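Local atomic coordinates of nucleoside-diphosphate-sugar pyrophosphorylase (Vibrio cholerae, PDB entry 4EVW), a protein that probably joins a nucleotide to a sugar phosphate, releasing pyrophosphate and forming a nucleoside-diphosphate sugar, as related pyrophosphorylases do. Residues 89-94 with 181-186; 16-21 with 236-241. The protein carries 1 engineered substitution. All blocks are in the same frame, centred on the assembly; numbering follows the deposited sequence.

Contact 1: 89-94 with 181-186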
loop_
_atom_site.group_PDB
_atom_site.type_symbol
_atom_site.label_atom_id
_atom_site.label_comp_id
_atom_site.label_asym_id
_atom_site.label_seq_id
_atom_site.Cartn_x
_atom_site.Cartn_y
_atom_site.Cartn_z
ATOM N N GLU A 89 2.118 0.419 10.484
ATOM C CA GLU A 89 1.340 0.544 11.708
ATOM C C GLU A 89 -0.110 0.879 11.353
ATOM O O GLU A 89 -1.042 0.378 11.976
ATOM C CB GLU A 89 1.912 1.628 12.638
ATOM C CG GLU A 89 1.110 1.745 13.933
ATOM C CD GLU A 89 1.720 2.697 14.955
ATOM O OE1 GLU A 89 2.316 3.721 14.559
ATOM O OE2 GLU A 89 1.576 2.422 16.163
ATOM N N THR A 90 -0.296 1.730 10.349
ATOM C CA THR A 90 -1.642 2.102 9.924
ATOM C C THR A 90 -2.434 0.849 9.567
ATOM O O THR A 90 -3.574 0.674 10.005
ATOM C CB THR A 90 -1.589 3.039 8.710
ATOM O OG1 THR A 90 -0.875 4.231 9.072
ATOM C CG2 THR A 90 -3.003 3.409 8.250
ATOM N N VAL A 91 -1.826 -0.029 8.774
ATOM C CA VAL A 91 -2.482 -1.269 8.378
ATOM C C VAL A 91 -2.830 -2.125 9.597
ATOM O O VAL A 91 -3.957 -2.607 9.722
ATOM C CB VAL A 91 -1.587 -2.068 7.412
ATOM C CG1 VAL A 91 -2.133 -3.483 7.239
ATOM C CG2 VAL A 91 -1.528 -1.346 6.050
ATOM N N THR A 92 -1.872 -2.309 10.504
ATOM C CA THR A 92 -2.134 -3.111 11.701
ATOM C C THR A 92 -3.275 -2.528 12.543
ATOM O O THR A 92 -4.165 -3.258 12.985
ATOM C CB THR A 92 -0.860 -3.239 12.570
ATOM O OG1 THR A 92 0.131 -3.981 11.844
ATOM C CG2 THR A 92 -1.168 -3.957 13.881
ATOM N N LEU A 93 -3.260 -1.219 12.766
ATOM C CA LEU A 93 -4.316 -0.585 13.555
ATOM C C LEU A 93 -5.661 -0.654 12.824
ATOM O O LEU A 93 -6.716 -0.774 13.454
ATOM C CB LEU A 93 -3.947 0.870 13.867
ATOM C CG LEU A 93 -2.761 1.039 14.822
ATOM C CD1 LEU A 93 -2.509 2.525 15.074
ATOM C CD2 LEU A 93 -3.058 0.321 16.132
ATOM N N GLY A 94 -5.619 -0.587 11.496
ATOM C CA GLY A 94 -6.840 -0.677 10.708
ATOM C C GLY A 94 -7.459 -2.065 10.790
ATOM O O GLY A 94 -8.680 -2.210 10.885
ATOM N N GLU A 181 -2.988 -13.157 8.824
ATOM C CA GLU A 181 -2.215 -13.559 9.994
ATOM C C GLU A 181 -0.703 -13.502 9.799
ATOM O O GLU A 181 0.029 -13.223 10.753
ATOM C CB GLU A 181 -2.641 -14.952 10.481
ATOM C CG GLU A 181 -3.933 -14.927 11.303
ATOM C CD GLU A 181 -3.929 -13.836 12.371
ATOM O OE1 GLU A 181 -3.020 -13.836 13.230
ATOM O OE2 GLU A 181 -4.836 -12.976 12.348
ATOM N N ASP A 182 -0.230 -13.757 8.580
ATOM C CA ASP A 182 1.206 -13.690 8.309
ATOM C C ASP A 182 1.663 -12.236 8.368
ATOM O O ASP A 182 2.758 -11.937 8.850
ATOM C CB ASP A 182 1.544 -14.278 6.935
ATOM C CG ASP A 182 1.352 -15.781 6.878
ATOM O OD1 ASP A 182 1.454 -16.439 7.935
ATOM O OD2 ASP A 182 1.112 -16.307 5.773
ATOM N N TYR A 183 0.831 -11.330 7.866
ATOM C CA TYR A 183 1.163 -9.913 7.926
ATOM C C TYR A 183 1.287 -9.487 9.385
ATOM O O TYR A 183 2.262 -8.849 9.776
ATOM C CB TYR A 183 0.072 -9.049 7.282
ATOM C CG TYR A 183 0.348 -7.575 7.473
ATOM C CD1 TYR A 183 1.143 -6.876 6.564
ATOM C CD2 TYR A 183 -0.108 -6.898 8.609
ATOM C CE1 TYR A 183 1.487 -5.541 6.785
ATOM C CE2 TYR A 183 0.234 -5.567 8.839
ATOM C CZ TYR A 183 1.031 -4.895 7.923
ATOM O OH TYR A 183 1.403 -3.592 8.153
ATOM N N LEU A 184 0.284 -9.829 10.191
ATOM C CA LEU A 184 0.294 -9.430 11.595
ATOM C C LEU A 184 1.450 -10.039 12.385
ATOM O O LEU A 184 2.015 -9.397 13.271
ATOM C CB LEU A 184 -1.052 -9.760 12.250
ATOM C CG LEU A 184 -2.230 -8.943 11.694
ATOM C CD1 LEU A 184 -3.529 -9.421 12.323
ATOM C CD2 LEU A 184 -2.021 -7.457 11.967
ATOM N N GLU A 185 1.813 -11.273 12.060
ATOM C CA GLU A 185 2.927 -11.922 12.742
ATOM C C GLU A 185 4.247 -11.247 12.351
ATOM O O GLU A 185 5.111 -11.027 13.197
ATOM C CB GLU A 185 2.971 -13.403 12.382
ATOM C CG GLU A 185 4.059 -14.175 13.097
ATOM C CD GLU A 185 3.882 -14.199 14.606
ATOM O OE1 GLU A 185 2.780 -13.866 15.098
ATOM O OE2 GLU A 185 4.855 -14.562 15.302
ATOM N N ALA A 186 4.405 -10.908 11.073
ATOM C CA ALA A 186 5.625 -10.236 10.634
ATOM C C ALA A 186 5.723 -8.873 11.318
ATOM O O ALA A 186 6.808 -8.443 11.725
ATOM C CB ALA A 186 5.617 -10.062 9.129
#
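Tyr-183 meets the Val-91 side chain with the outer end of its ring, and Thr-92 lies against the same ring at its rim. The methyl CG1 of Val-91 comes at the ring obliquely, near CZ and CE2, and sits 3.5 Å from Tyr-183 CZ, while Val-91 CB is 3.4 Å from Tyr-183 OH. Because Val-91 CG1 is anti to the backbone N (chi1 168°), this branch points to the tyrosine and CG2 is left to another direction. A branched valine suits this place because it brings two methyls close to the helix. Thr-92 OG1 approaches near the ring plane, 3.4 Å from Tyr-183 CE2, and its methyl CG2 meets Leu-184 CD2 at 4.1 Å. Threonine thus serves two purposes: the methyl packs on the leucine, while the hydroxyl lies beside the ring edge and bonds back to its own helix. The polar ends are satisfied by one acceptor: Tyr-183 OH and Thr-92 OG1 both hydrogen-bond to Ala-88 O, one turn back from Thr-92. This shared carbonyl settles the phenol at the helix surface, and tyrosine fits because its length carries a donor across the interhelical space. Leu-184 fills in with one methyl, CD2, which also lies in the ring plane at the edge of Tyr-183.

The axes of segments 89-94 and 181-186 come within 10.7 Å, at -124°, a gap bridged chiefly by the Tyr-183 ring. This mostly buried contact joins two helices packed against the mixed sheet, consistent with the Rossmann-like core of nucleotidyltransferases: Val-91 also rests on Pro-5 of strand 2-5, and Tyr-183 pairs edge-to-face with Phe-177 of strand 174-177 and touches Leu-208 of helix 208-214.

Contact 2: 16-21 with 236-241; sequences AGYTQP and DEYTDF
Tyr-18 and Tyr-238 form an offset edge-to-face pair, with the edge of Tyr-238 turned toward the face of Tyr-18. The ring centroids are 5.5 Å apart and the planes stand at 80°. The edge atom Tyr-238 CE2 lies 3.8 Å from Tyr-18 CZ, and Tyr-18 OH in turn sits in the plane of the Tyr-238 ring, 3.5 Å from Tyr-238 CD2. Different torsions bring the rings together: on the helix, Tyr-238 holds CG opposite its backbone N (chi1 171°), sending the ring out from the helix, whereas Tyr-18 has CG beside its N (chi1 -59°) and reaches from the loop toward the helix. Tyrosine suits both places, offering a broad apolar ring with a polar end; that of Tyr-238 hydrogen-bonds to Glu-26 O. Just before Tyr-18, Gly-17 closes helix 11-15 in a Schellman motif, with a positive phi that glycine, having no CB, takes readily.

The loop after helix 11-15, which probably lies between the N-terminal nucleotide-binding motif and the Pro-Lys pair beginning at Pro-21, as in related nucleotidyltransferases, is thereby packed on helix 235-243. Leu-25 touches both tyrosine side chains, and Glu-26 lies on strand 26-27, next to the pair.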
loop_
_atom_site.group_PDB
_atom_site.type_symbol
_atom_site.label_atom_id
_atom_site.label_comp_id
_atom_site.label_asym_id
_atom_site.label_seq_id
_atom_site.Cartn_x
_atom_site.Cartn_y
_atom_site.Cartn_z
ATOM N N ALA A 16 3.280 23.191 -0.478
ATOM C CA ALA A 16 3.130 23.597 -1.872
ATOM C C ALA A 16 1.944 24.543 -2.058
ATOM O O ALA A 16 1.762 25.115 -3.133
ATOM C CB ALA A 16 2.977 22.365 -2.775
ATOM N N GLY A 17 1.127 24.694 -1.020
ATOM C CA GLY A 17 0.003 25.610 -1.109
ATOM C C GLY A 17 -1.397 25.032 -1.144
ATOM O O GLY A 17 -2.367 25.774 -1.300
ATOM N N TYR A 18 -1.522 23.719 -1.003
ATOM C CA TYR A 18 -2.835 23.094 -1.015
ATOM C C TYR A 18 -3.341 23.022 0.416
ATOM O O TYR A 18 -2.580 22.721 1.333
ATOM C CB TYR A 18 -2.734 21.701 -1.634
ATOM C CG TYR A 18 -2.193 21.727 -3.046
ATOM C CD1 TYR A 18 -3.017 22.058 -4.122
ATOM C CD2 TYR A 18 -0.852 21.457 -3.306
ATOM C CE1 TYR A 18 -2.518 22.119 -5.419
ATOM C CE2 TYR A 18 -0.341 21.518 -4.602
ATOM C CZ TYR A 18 -1.183 21.850 -5.653
ATOM O OH TYR A 18 -0.693 21.917 -6.938
ATOM N N THR A 19 -4.622 23.309 0.611
ATOM C CA THR A 19 -5.199 23.280 1.946
ATOM C C THR A 19 -6.004 22.006 2.201
ATOM O O THR A 19 -6.363 21.710 3.340
ATOM C CB THR A 19 -6.076 24.532 2.189
ATOM O OG1 THR A 19 -7.055 24.644 1.150
ATOM C CG2 THR A 19 -5.202 25.790 2.180
ATOM N N GLN A 20 -6.269 21.246 1.142
ATOM C CA GLN A 20 -7.007 19.986 1.256
ATOM C C GLN A 20 -6.030 18.814 1.281
ATOM O O GLN A 20 -4.941 18.905 0.724
ATOM C CB GLN A 20 -7.915 19.780 0.037
ATOM C CG GLN A 20 -9.070 20.736 -0.113
ATOM C CD GLN A 20 -9.923 20.379 -1.315
ATOM O OE1 GLN A 20 -9.562 20.670 -2.457
ATOM N NE2 GLN A 20 -11.050 19.721 -1.066
ATOM N N PRO A 21 -6.397 17.703 1.942
ATOM C CA PRO A 21 -5.452 16.583 1.929
ATOM C C PRO A 21 -5.311 16.118 0.476
ATOM O O PRO A 21 -6.258 16.198 -0.309
ATOM C CB PRO A 21 -6.105 15.546 2.851
ATOM C CG PRO A 21 -7.541 15.984 2.959
ATOM C CD PRO A 21 -7.465 17.479 2.927
ATOM N N ASP A 236 5.145 17.990 -7.380
ATOM C CA ASP A 236 5.614 18.027 -8.761
ATOM C C ASP A 236 4.970 16.938 -9.621
ATOM O O ASP A 236 4.658 17.172 -10.790
ATOM C CB ASP A 236 7.140 17.916 -8.799
ATOM C CG ASP A 236 7.826 19.211 -8.388
ATOM O OD1 ASP A 236 7.125 20.142 -7.935
ATOM O OD2 ASP A 236 9.065 19.303 -8.515
ATOM N N GLU A 237 4.763 15.756 -9.042
ATOM C CA GLU A 237 4.130 14.660 -9.777
ATOM C C GLU A 237 2.661 14.978 -10.038
ATOM O O GLU A 237 2.118 14.622 -11.083
ATOM C CB GLU A 237 4.247 13.349 -8.993
ATOM C CG GLU A 237 5.644 12.756 -8.992
ATOM C CD GLU A 237 5.782 11.608 -8.018
ATOM O OE1 GLU A 237 4.823 11.353 -7.260
ATOM O OE2 GLU A 237 6.852 10.966 -7.999
ATOM N N TYR A 238 2.014 15.639 -9.083
ATOM C CA TYR A 238 0.612 16.016 -9.240
ATOM C C TYR A 238 0.508 17.035 -10.377
ATOM O O TYR A 238 -0.416 16.986 -11.194
ATOM C CB TYR A 238 0.070 16.605 -7.928
ATOM C CG TYR A 238 -1.305 17.227 -8.029
ATOM C CD1 TYR A 238 -2.408 16.486 -8.462
ATOM C CD2 TYR A 238 -1.505 18.566 -7.689
ATOM C CE1 TYR A 238 -3.675 17.067 -8.552
ATOM C CE2 TYR A 238 -2.762 19.152 -7.775
ATOM C CZ TYR A 238 -3.842 18.402 -8.207
ATOM O OH TYR A 238 -5.080 18.996 -8.287
ATOM N N THR A 239 1.465 17.957 -10.427
ATOM C CA THR A 239 1.496 18.968 -11.478
ATOM C C THR A 239 1.687 18.275 -12.826
ATOM O O THR A 239 1.001 18.594 -13.798
ATOM C CB THR A 239 2.648 19.971 -11.251
ATOM O OG1 THR A 239 2.402 20.712 -10.049
ATOM C CG2 THR A 239 2.764 20.940 -12.420
ATOM N N ASP A 240 2.611 17.319 -12.875
ATOM C CA ASP A 240 2.876 16.581 -14.107
ATOM C C ASP A 240 1.642 15.805 -14.554
ATOM O O ASP A 240 1.343 15.738 -15.745
ATOM C CB ASP A 240 4.047 15.609 -13.925
ATOM C CG ASP A 240 5.366 16.318 -13.682
ATOM O OD1 ASP A 240 5.519 17.465 -14.153
ATOM O OD2 ASP A 240 6.254 15.723 -13.034
ATOM N N PHE A 241 0.929 15.215 -13.598
ATOM C CA PHE A 241 -0.275 14.452 -13.916
ATOM C C PHE A 241 -1.344 15.386 -14.466
ATOM O O PHE A 241 -2.142 15.000 -15.321
ATOM C CB PHE A 241 -0.800 13.740 -12.667
ATOM C CG PHE A 241 -1.998 12.869 -12.922
ATOM C CD1 PHE A 241 -1.935 11.823 -13.841
ATOM C CD2 PHE A 241 -3.188 13.086 -12.232
ATOM C CE1 PHE A 241 -3.042 11.007 -14.068
ATOM C CE2 PHE A 241 -4.300 12.274 -12.451
ATOM C CZ PHE A 241 -4.227 11.232 -13.372
#

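From the N terminus, the chain runs through strand 2-5 and helix 11-15 to the loop 16-21, the first half of contact 2. It then passes through 89-94 and 181-186, which meet as contact 1 with 86 residues between them, before reaching 236-241, where contact 2 closes a loop of 214 residues. Contact 1 is therefore nested within contact 2 and the two do not cross. Their centres lie about 30 Å apart, on opposite sides of the chain's centre, and their nearest atoms are about 14 Å apart. Contact 1 joins two helices beside the central sheet, whereas contact 2 joins the loop after helix 11-15 to the C-terminal helix 235-243.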